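Long-range contacts in putative non-ribosomal peptide synthetase (Actinomadura parvosata subsp. kistnae, PDB 6M7L), which probably serves as a condensation-type domain of a non-ribosomal peptide synthetase, with the two-lobed fold of CoA-dependent acyltransferases: residues F122-H133 with L144-A152; A268-A279 with F331-V341. One frame throughout, in Å; residues are numbered along the deposited sequence.

Contact 1 of 2, residues F122-H133 with L144-A152; sequences FDLTGEVPWRAH and LLVVAHRIA
Phe122 brings CD1 to the edge of the His149 ring, near its plane and 3.8 Å from CD2 of His149, while Val147 CG1 meets the Phe122 ring at its own edge. The Phe122 ring is also covered within its own segment: Arg131 NH1 sits over the centre of one face, and Pro129 O lies towards the rim of the opposite one. Leu124 crosses the His149 ring at about a right angle and sets CD1 over its face, 3.9 Å from the centroid, a CH-pi contact; the same methyl meets Ile151 CG2 tip to tip. Pro129 takes the His149 N-H on its carbonyl O (2.8 Å) and packs CG and CB against Ala152 CB. Antiparallel pairing then runs on to the end of the segment. At Trp130, CB packs against Ala148 CB at 3.8 Å, while chi1 of 71° sends the indole towards Leu65 and Val68 of helix 58-71, its CE3 edge still meeting Val146 CG1. Arg131 exchanges both backbone bonds with Val147. Its NE gives a 2.8 Å bond to NE2 of His133, with each group lying in the other's plane, and NH2 goes out to the carbonyls of Arg117 and Arg120. His133 pairs with Leu145 and lays CD2 beside Leu145 CD2. As the NE2 of His133 accepts, its proton is probably on ND1, facing Glu101. His149 probably takes the first position of the HHxxxDG motif, in the sequence HRIAADE, with Arg150 in the second. The Ile151 N-H bonded to ND1 (3.1 Å), in the ring plane, and Leu124 over one face would restrict rotation of the His149 ring.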
loop_
_atom_site.group_PDB
_atom_site.type_symbol
_atom_site.label_atom_id
_atom_site.label_comp_id
_atom_site.label_asym_id
_atom_site.label_seq_id
_atom_site.Cartn_x
_atom_site.Cartn_y
_atom_site.Cartn_z
ATOM N N PHE A 122 -27.877 12.295 0.129
ATOM C CA PHE A 122 -27.834 12.336 1.582
ATOM C C PHE A 122 -28.592 13.558 2.087
ATOM O O PHE A 122 -28.501 14.644 1.505
ATOM C CB PHE A 122 -26.394 12.393 2.100
ATOM C CG PHE A 122 -25.631 11.107 1.956
ATOM C CD1 PHE A 122 -24.841 10.876 0.842
ATOM C CD2 PHE A 122 -25.677 10.143 2.950
ATOM C CE1 PHE A 122 -24.125 9.699 0.712
ATOM C CE2 PHE A 122 -24.961 8.963 2.826
ATOM C CZ PHE A 122 -24.185 8.742 1.705
ATOM N N ASP A 123 -29.338 13.375 3.171
ATOM C CA ASP A 123 -29.904 14.489 3.932
ATOM C C ASP A 123 -28.938 14.750 5.081
ATOM O O ASP A 123 -29.109 14.244 6.191
ATOM C CB ASP A 123 -31.310 14.172 4.422
ATOM C CG ASP A 123 -31.896 15.286 5.272
ATOM O OD1 ASP A 123 -31.227 16.331 5.432
ATOM O OD2 ASP A 123 -33.022 15.116 5.785
ATOM N N LEU A 124 -27.908 15.553 4.805
ATOM C CA LEU A 124 -26.826 15.767 5.759
ATOM C C LEU A 124 -27.280 16.433 7.052
ATOM O O LEU A 124 -26.513 16.442 8.021
ATOM C CB LEU A 124 -25.722 16.603 5.107
ATOM C CG LEU A 124 -25.041 15.954 3.900
ATOM C CD1 LEU A 124 -23.991 16.880 3.308
ATOM C CD2 LEU A 124 -24.425 14.619 4.293
ATOM N N THR A 125 -28.494 16.989 7.097
ATOM C CA THR A 125 -28.979 17.578 8.340
ATOM C C THR A 125 -29.407 16.515 9.342
ATOM O O THR A 125 -29.227 16.703 10.550
ATOM C CB THR A 125 -30.140 18.536 8.065
ATOM O OG1 THR A 125 -31.252 17.807 7.529
ATOM C CG2 THR A 125 -29.720 19.614 7.076
ATOM N N GLY A 126 -29.959 15.399 8.870
ATOM C CA GLY A 126 -30.422 14.358 9.767
ATOM C C GLY A 126 -29.909 12.969 9.445
ATOM O O GLY A 126 -30.595 11.974 9.706
ATOM N N GLU A 127 -28.703 12.878 8.887
ATOM C CA GLU A 127 -28.113 11.594 8.536
ATOM C C GLU A 127 -26.602 11.680 8.664
ATOM O O GLU A 127 -26.000 12.721 8.383
ATOM C CB GLU A 127 -28.470 11.169 7.109
ATOM C CG GLU A 127 -29.808 10.481 6.953
ATOM C CD GLU A 127 -30.120 10.190 5.499
ATOM O OE1 GLU A 127 -29.288 10.540 4.632
ATOM O OE2 GLU A 127 -31.194 9.616 5.221
ATOM N N VAL A 128 -25.993 10.572 9.075
ATOM C CA VAL A 128 -24.537 10.462 9.057
ATOM C C VAL A 128 -24.106 10.426 7.596
ATOM O O VAL A 128 -24.866 9.954 6.737
ATOM C CB VAL A 128 -24.046 9.233 9.839
ATOM C CG1 VAL A 128 -24.495 9.324 11.283
ATOM C CG2 VAL A 128 -24.538 7.943 9.195
ATOM N N PRO A 129 -22.916 10.914 7.266
ATOM C CA PRO A 129 -22.575 11.124 5.853
ATOM C C PRO A 129 -22.019 9.893 5.154
ATOM O O PRO A 129 -21.214 10.023 4.226
ATOM C CB PRO A 129 -21.532 12.243 5.922
ATOM C CG PRO A 129 -20.856 12.015 7.234
ATOM C CD PRO A 129 -21.876 11.433 8.170
ATOM N N TRP A 130 -22.431 8.699 5.574
ATOM C CA TRP A 130 -22.051 7.501 4.839
ATOM C C TRP A 130 -23.049 6.392 5.133
ATOM O O TRP A 130 -23.810 6.452 6.101
ATOM C CB TRP A 130 -20.618 7.059 5.166
ATOM C CG TRP A 130 -20.413 6.497 6.538
ATOM C CD1 TRP A 130 -20.857 7.020 7.718
ATOM C CD2 TRP A 130 -19.679 5.313 6.875
ATOM N NE1 TRP A 130 -20.458 6.225 8.766
ATOM C CE2 TRP A 130 -19.733 5.173 8.274
ATOM C CE3 TRP A 130 -18.989 4.355 6.125
ATOM C CZ2 TRP A 130 -19.117 4.116 8.943
ATOM C CZ3 TRP A 130 -18.384 3.305 6.788
ATOM C CH2 TRP A 130 -18.452 3.194 8.182
ATOM N N ARG A 131 -23.038 5.382 4.268
ATOM C CA ARG A 131 -23.953 4.256 4.373
ATOM C C ARG A 131 -23.369 3.084 3.596
ATOM O O ARG A 131 -22.452 3.245 2.788
ATOM C CB ARG A 131 -25.345 4.618 3.849
ATOM C CG ARG A 131 -25.317 5.302 2.500
ATOM C CD ARG A 131 -26.696 5.398 1.875
ATOM N NE ARG A 131 -26.585 5.514 0.427
ATOM C CZ ARG A 131 -26.685 6.651 -0.252
ATOM N NH1 ARG A 131 -26.926 7.792 0.381
ATOM N NH2 ARG A 131 -26.551 6.640 -1.570
ATOM N N ALA A 132 -23.916 1.899 3.853
ATOM C CA ALA A 132 -23.426 0.667 3.258
ATOM C C ALA A 132 -24.587 -0.134 2.690
ATOM O O ALA A 132 -25.660 -0.207 3.297
ATOM C CB ALA A 132 -22.659 -0.179 4.282
ATOM N N HIS A 133 -24.362 -0.739 1.525
ATOM C CA HIS A 133 -25.371 -1.544 0.844
ATOM C C HIS A 133 -24.772 -2.914 0.560
ATOM O O HIS A 133 -23.877 -3.041 -0.283
ATOM C CB HIS A 133 -25.833 -0.872 -0.447
ATOM C CG HIS A 133 -26.122 0.588 -0.294
ATOM N ND1 HIS A 133 -27.394 1.080 -0.095
ATOM C CD2 HIS A 133 -25.299 1.663 -0.301
ATOM C CE1 HIS A 133 -27.343 2.396 0.009
ATOM N NE2 HIS A 133 -26.084 2.775 -0.113
ATOM N N LEU A 144 -20.298 -5.704 -1.413
ATOM C CA LEU A 144 -20.534 -4.634 -0.456
ATOM C C LEU A 144 -20.222 -3.298 -1.108
ATOM O O LEU A 144 -19.162 -3.133 -1.718
ATOM C CB LEU A 144 -19.674 -4.816 0.796
ATOM C CG LEU A 144 -19.731 -3.658 1.793
ATOM C CD1 LEU A 144 -21.130 -3.539 2.377
ATOM C CD2 LEU A 144 -18.688 -3.826 2.893
ATOM N N LEU A 145 -21.147 -2.353 -0.981
ATOM C CA LEU A 145 -20.957 -0.992 -1.460
ATOM C C LEU A 145 -20.925 -0.055 -0.265
ATOM O O LEU A 145 -21.800 -0.121 0.604
ATOM C CB LEU A 145 -22.070 -0.577 -2.426
ATOM C CG LEU A 145 -22.097 0.901 -2.829
ATOM C CD1 LEU A 145 -20.880 1.269 -3.668
ATOM C CD2 LEU A 145 -23.380 1.229 -3.571
ATOM N N VAL A 146 -19.912 0.801 -0.216
ATOM C CA VAL A 146 -19.795 1.832 0.806
ATOM C C VAL A 146 -19.819 3.175 0.095
ATOM O O VAL A 146 -18.989 3.431 -0.786
ATOM C CB VAL A 146 -18.517 1.673 1.645
ATOM C CG1 VAL A 146 -18.409 2.805 2.664
ATOM C CG2 VAL A 146 -18.501 0.317 2.338
ATOM N N VAL A 147 -20.778 4.018 0.461
ATOM C CA VAL A 147 -20.901 5.364 -0.082
ATOM C C VAL A 147 -20.658 6.347 1.050
ATOM O O VAL A 147 -21.155 6.156 2.165
ATOM C CB VAL A 147 -22.283 5.594 -0.724
ATOM C CG1 VAL A 147 -22.324 6.938 -1.435
ATOM C CG2 VAL A 147 -22.619 4.463 -1.684
ATOM N N ALA A 148 -19.879 7.388 0.770
ATOM C CA ALA A 148 -19.602 8.433 1.744
ATOM C C ALA A 148 -19.677 9.781 1.047
ATOM O O ALA A 148 -19.085 9.961 -0.020
ATOM C CB ALA A 148 -18.227 8.241 2.393
ATOM N N HIS A 149 -20.409 10.719 1.641
ATOM C CA HIS A 149 -20.523 12.042 1.048
ATOM C C HIS A 149 -19.182 12.761 1.122
ATOM O O HIS A 149 -18.431 12.606 2.091
ATOM C CB HIS A 149 -21.605 12.857 1.755
ATOM C CG HIS A 149 -22.085 14.030 0.959
ATOM N ND1 HIS A 149 -21.361 15.196 0.843
ATOM C CD2 HIS A 149 -23.206 14.207 0.221
ATOM C CE1 HIS A 149 -22.018 16.045 0.073
ATOM N NE2 HIS A 149 -23.141 15.469 -0.318
ATOM N N ARG A 150 -18.877 13.549 0.090
ATOM C CA ARG A 150 -17.581 14.220 0.039
ATOM C C ARG A 150 -17.443 15.325 1.077
ATOM O O ARG A 150 -16.363 15.916 1.186
ATOM C CB ARG A 150 -17.328 14.778 -1.362
ATOM C CG ARG A 150 -17.325 13.721 -2.456
ATOM C CD ARG A 150 -16.931 14.309 -3.803
ATOM N NE ARG A 150 -15.716 13.687 -4.324
ATOM C CZ ARG A 150 -15.705 12.630 -5.130
ATOM N NH1 ARG A 150 -14.552 12.128 -5.551
ATOM N NH2 ARG A 150 -16.845 12.078 -5.517
ATOM N N ILE A 151 -18.504 15.619 1.835
ATOM C CA ILE A 151 -18.383 16.507 2.983
ATOM C C ILE A 151 -17.619 15.831 4.111
ATOM O O ILE A 151 -17.133 16.505 5.025
ATOM C CB ILE A 151 -19.780 16.955 3.457
ATOM C CG1 ILE A 151 -19.686 18.188 4.357
ATOM C CG2 ILE A 151 -20.482 15.825 4.192
ATOM C CD1 ILE A 151 -21.030 18.703 4.824
ATOM N N ALA A 152 -17.491 14.504 4.061
ATOM C CA ALA A 152 -16.831 13.743 5.106
ATOM C C ALA A 152 -15.645 12.926 4.627
ATOM O O ALA A 152 -14.822 12.531 5.459
ATOM C CB ALA A 152 -17.824 12.791 5.785
#

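Contact 2 of 2, residues A268-A279 with F331-V341; sequences AGGTMFTAVHAA and FTEILGRARDV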
loop_
_atom_site.group_PDB
_atom_site.type_symbol
_atom_site.label_atom_id
_atom_site.label_comp_id
_atom_site.label_asym_id
_atom_site.label_seq_id
_atom_site.Cartn_x
_atom_site.Cartn_y
_atom_site.Cartn_z
ATOM N N ALA A 268 13.061 23.623 -19.680
ATOM C CA ALA A 268 12.547 24.847 -19.079
ATOM C C ALA A 268 12.410 24.742 -17.564
ATOM O O ALA A 268 11.741 25.579 -16.949
ATOM C CB ALA A 268 11.206 25.225 -19.707
ATOM N N GLY A 269 13.033 23.740 -16.950
ATOM C CA GLY A 269 12.933 23.577 -15.513
ATOM C C GLY A 269 11.554 23.194 -15.026
ATOM O O GLY A 269 11.167 23.572 -13.915
ATOM N N GLY A 270 10.794 22.453 -15.833
ATOM C CA GLY A 270 9.460 22.036 -15.479
ATOM C C GLY A 270 9.344 20.524 -15.393
ATOM O O GLY A 270 10.307 19.783 -15.607
ATOM N N THR A 271 8.135 20.081 -15.073
ATOM C CA THR A 271 7.810 18.671 -14.947
ATOM C C THR A 271 6.976 18.222 -16.140
ATOM O O THR A 271 6.576 19.024 -16.987
ATOM C CB THR A 271 7.054 18.406 -13.640
ATOM O OG1 THR A 271 5.803 19.105 -13.663
ATOM C CG2 THR A 271 7.871 18.889 -12.452
ATOM N N MET A 272 6.722 16.913 -16.203
ATOM C CA MET A 272 5.802 16.403 -17.215
ATOM C C MET A 272 4.417 17.010 -17.057
ATOM O O MET A 272 3.725 17.245 -18.054
ATOM C CB MET A 272 5.730 14.878 -17.148
ATOM C CG MET A 272 6.644 14.182 -18.138
ATOM S SD MET A 272 6.345 14.737 -19.829
ATOM C CE MET A 272 4.637 14.250 -20.053
ATOM N N PHE A 273 3.999 17.272 -15.815
ATOM C CA PHE A 273 2.755 18.000 -15.588
ATOM C C PHE A 273 2.773 19.341 -16.308
ATOM O O PHE A 273 1.788 19.723 -16.948
ATOM C CB PHE A 273 2.527 18.197 -14.088
ATOM C CG PHE A 273 1.215 18.852 -13.748
ATOM C CD1 PHE A 273 1.118 20.231 -13.633
ATOM C CD2 PHE A 273 0.080 18.087 -13.531
ATOM C CE1 PHE A 273 -0.090 20.834 -13.319
ATOM C CE2 PHE A 273 -1.129 18.684 -13.214
ATOM C CZ PHE A 273 -1.213 20.059 -13.109
ATOM N N THR A 274 3.893 20.063 -16.223
ATOM C CA THR A 274 4.000 21.349 -16.905
ATOM C C THR A 274 3.903 21.182 -18.417
ATOM O O THR A 274 3.332 22.033 -19.107
ATOM C CB THR A 274 5.312 22.036 -16.522
ATOM O OG1 THR A 274 5.456 22.038 -15.097
ATOM C CG2 THR A 274 5.329 23.472 -17.025
ATOM N N ALA A 275 4.449 20.085 -18.948
ATOM C CA ALA A 275 4.391 19.860 -20.390
ATOM C C ALA A 275 2.963 19.596 -20.854
ATOM O O ALA A 275 2.528 20.140 -21.876
ATOM C CB ALA A 275 5.304 18.698 -20.775
ATOM N N VAL A 276 2.220 18.765 -20.122
ATOM C CA VAL A 276 0.832 18.494 -20.489
ATOM C C VAL A 276 -0.048 19.699 -20.176
ATOM O O VAL A 276 -1.001 19.996 -20.907
ATOM C CB VAL A 276 0.333 17.222 -19.780
ATOM C CG1 VAL A 276 -1.117 16.935 -20.151
ATOM C CG2 VAL A 276 1.220 16.039 -20.131
ATOM N N HIS A 277 0.254 20.408 -19.085
ATOM C CA HIS A 277 -0.466 21.638 -18.763
ATOM C C HIS A 277 -0.373 22.637 -19.909
ATOM O O HIS A 277 -1.383 23.213 -20.330
ATOM C CB HIS A 277 0.096 22.232 -17.468
ATOM C CG HIS A 277 -0.584 23.485 -17.011
ATOM N ND1 HIS A 277 -1.599 24.093 -17.716
ATOM C CD2 HIS A 277 -0.388 24.245 -15.907
ATOM C CE1 HIS A 277 -1.996 25.176 -17.071
ATOM N NE2 HIS A 277 -1.277 25.290 -15.968
ATOM N N ALA A 278 0.837 22.849 -20.433
ATOM C CA ALA A 278 1.016 23.789 -21.534
ATOM C C ALA A 278 0.273 23.322 -22.779
ATOM O O ALA A 278 -0.412 24.111 -23.440
ATOM C CB ALA A 278 2.504 23.979 -21.827
ATOM N N ALA A 279 0.397 22.034 -23.114
ATOM C CA ALA A 279 -0.294 21.501 -24.284
ATOM C C ALA A 279 -1.802 21.666 -24.154
ATOM O O ALA A 279 -2.466 22.163 -25.070
ATOM C CB ALA A 279 0.074 20.032 -24.483
ATOM N N PHE A 331 5.270 26.996 -27.550
ATOM C CA PHE A 331 5.098 25.950 -26.546
ATOM C C PHE A 331 6.145 26.061 -25.445
ATOM O O PHE A 331 5.825 25.912 -24.260
ATOM C CB PHE A 331 5.156 24.572 -27.201
ATOM C CG PHE A 331 5.162 23.438 -26.216
ATOM C CD1 PHE A 331 6.326 22.728 -25.965
ATOM C CD2 PHE A 331 4.008 23.089 -25.533
ATOM C CE1 PHE A 331 6.338 21.686 -25.057
ATOM C CE2 PHE A 331 4.012 22.048 -24.623
ATOM C CZ PHE A 331 5.179 21.346 -24.385
ATOM N N THR A 332 7.401 26.323 -25.816
ATOM C CA THR A 332 8.433 26.550 -24.809
ATOM C C THR A 332 8.087 27.746 -23.932
ATOM O O THR A 332 8.290 27.713 -22.713
ATOM C CB THR A 332 9.791 26.759 -25.479
ATOM O OG1 THR A 332 9.684 27.785 -26.475
ATOM C CG2 THR A 332 10.269 25.477 -26.129
ATOM N N GLU A 333 7.558 28.812 -24.538
ATOM C CA GLU A 333 7.190 29.992 -23.766
ATOM C C GLU A 333 5.956 29.729 -22.913
ATOM O O GLU A 333 5.873 30.198 -21.772
ATOM C CB GLU A 333 6.959 31.176 -24.703
ATOM C CG GLU A 333 6.741 32.501 -23.997
ATOM C CD GLU A 333 6.684 33.666 -24.967
ATOM O OE1 GLU A 333 6.693 33.417 -26.192
ATOM O OE2 GLU A 333 6.635 34.827 -24.505
ATOM N N ILE A 334 4.989 28.978 -23.447
ATOM C CA ILE A 334 3.820 28.603 -22.659
ATOM C C ILE A 334 4.221 27.654 -21.537
ATOM O O ILE A 334 3.685 27.721 -20.423
ATOM C CB ILE A 334 2.740 27.991 -23.571
ATOM C CG1 ILE A 334 2.295 29.019 -24.610
ATOM C CG2 ILE A 334 1.554 27.502 -22.755
ATOM C CD1 ILE A 334 1.341 28.483 -25.641
ATOM N N LEU A 335 5.176 26.762 -21.810
ATOM C CA LEU A 335 5.699 25.887 -20.766
ATOM C C LEU A 335 6.293 26.700 -19.622
ATOM O O LEU A 335 6.201 26.303 -18.454
ATOM C CB LEU A 335 6.741 24.939 -21.360
ATOM C CG LEU A 335 6.983 23.590 -20.682
ATOM C CD1 LEU A 335 7.546 22.607 -21.693
ATOM C CD2 LEU A 335 7.928 23.728 -19.499
ATOM N N GLY A 336 6.900 27.844 -19.937
ATOM C CA GLY A 336 7.421 28.702 -18.886
ATOM C C GLY A 336 6.318 29.349 -18.071
ATOM O O GLY A 336 6.372 29.371 -16.839
ATOM N N ARG A 337 5.299 29.885 -18.751
ATOM C CA ARG A 337 4.171 30.481 -18.043
ATOM C C ARG A 337 3.463 29.447 -17.179
ATOM O O ARG A 337 3.055 29.743 -16.050
ATOM C CB ARG A 337 3.192 31.107 -19.038
ATOM C CG ARG A 337 3.849 31.903 -20.151
ATOM C CD ARG A 337 3.330 33.330 -20.210
ATOM N NE ARG A 337 3.805 34.029 -21.402
ATOM C CZ ARG A 337 3.038 34.335 -22.444
ATOM N NH1 ARG A 337 1.751 34.016 -22.441
ATOM N NH2 ARG A 337 3.558 34.969 -23.487
ATOM N N ALA A 338 3.310 28.224 -17.694
ATOM C CA ALA A 338 2.727 27.154 -16.892
ATOM C C ALA A 338 3.594 26.843 -15.680
ATOM O O ALA A 338 3.083 26.678 -14.566
ATOM C CB ALA A 338 2.531 25.905 -17.752
ATOM N N ARG A 339 4.913 26.771 -15.877
ATOM C CA ARG A 339 5.812 26.478 -14.768
ATOM C C ARG A 339 5.763 27.573 -13.710
ATOM O O ARG A 339 5.767 27.285 -12.508
ATOM C CB ARG A 339 7.238 26.302 -15.289
ATOM C CG ARG A 339 8.239 25.850 -14.240
ATOM C CD ARG A 339 9.489 26.720 -14.243
ATOM N NE ARG A 339 9.952 27.026 -15.594
ATOM C CZ ARG A 339 9.964 28.246 -16.122
ATOM N NH1 ARG A 339 9.547 29.282 -15.406
ATOM N NH2 ARG A 339 10.400 28.434 -17.360
ATOM N N ASP A 340 5.705 28.838 -14.138
ATOM C CA ASP A 340 5.777 29.943 -13.186
ATOM C C ASP A 340 4.515 30.041 -12.338
ATOM O O ASP A 340 4.589 30.357 -11.144
ATOM C CB ASP A 340 6.030 31.262 -13.915
ATOM C CG ASP A 340 7.414 31.337 -14.521
ATOM O OD1 ASP A 340 7.531 31.725 -15.702
ATOM O OD2 ASP A 340 8.387 30.989 -13.819
ATOM N N VAL A 341 3.345 29.785 -12.929
ATOM C CA VAL A 341 2.118 29.898 -12.148
ATOM C C VAL A 341 1.994 28.736 -11.174
ATOM O O VAL A 341 1.385 28.876 -10.107
ATOM C CB VAL A 341 0.885 30.006 -13.067
ATOM C CG1 VAL A 341 0.624 28.692 -13.785
ATOM C CG2 VAL A 341 -0.334 30.433 -12.263
#
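Arg339 starts out extended, with CG opposite the backbone N (chi1 -174°), then bends twice, the second time at chi3 of -42°, and this curl brings its guanidinium to the carbonyl of Ala268. Thr274 points CG2, not its hydroxyl, at the other helix, because that methyl stands opposite its own backbone N; it touches Leu335 CD2 at 3.6 Å and Ala338 CB at 3.8 Å. The Thr274 OG1 is left facing its own helix start, where it shares a long hydrogen bond with Thr271 OG1, the N-cap residue. Ala268 O is met by Arg339 NE at 2.7 Å, nearly end-on to the carbonyl, and more weakly by NH2. On its far side the guanidinium gives NH1 to Asp340 OD2 in a salt bridge, and Gly336 O lies above one of its faces. Beyond this polar group the helices 272-279 and 331-341 cross at 118°, their axes 8.5 Å apart at the nearest point. Ala278 makes the close fit possible: its CB lies 3.7 Å from Phe331 CE2 and 3.8 Å from Ile334 CG2. Phe331 turns its ring edge to the Ala275 carbonyl, and Ala338 CB lies over one face of the His277 ring, offset toward the rim and 4.1 Å from its centroid, as a CH-pi contact. Val276 and Met272 turn to strands 374-380 and 410-418, while His277 and Val341 both reach Val323 of strand 317-324. Gly269, with positive phi, closes the preceding helix 255-267 in a Schellman motif. The Arg339 charge thus arrives where the carbonyl end of a helix dipole would probably favour it, and its pairing with Asp340 should offset part of that charge.

How the contacts relate
The two contacts stand on opposite sides of the chain's centre, 39 Å apart between centres and about 17 Å at the nearest atoms, without touching. They follow one another along the chain: contact 1 is complete before residues 268-279 begin. Contact 1 belongs to the lobe built on the sheet containing strands 45-53 and 141-149; contact 2 is helix packing on the sheet of the other lobe. In condensation domains the reaction centre lies between two such lobes, at the HHxxxDG motif, whose first residues probably match 149-152 of contact 1; with Arg150 in place of the second histidine, condensation activity here is not implied. Contact 2 is structural packing remote from that motif.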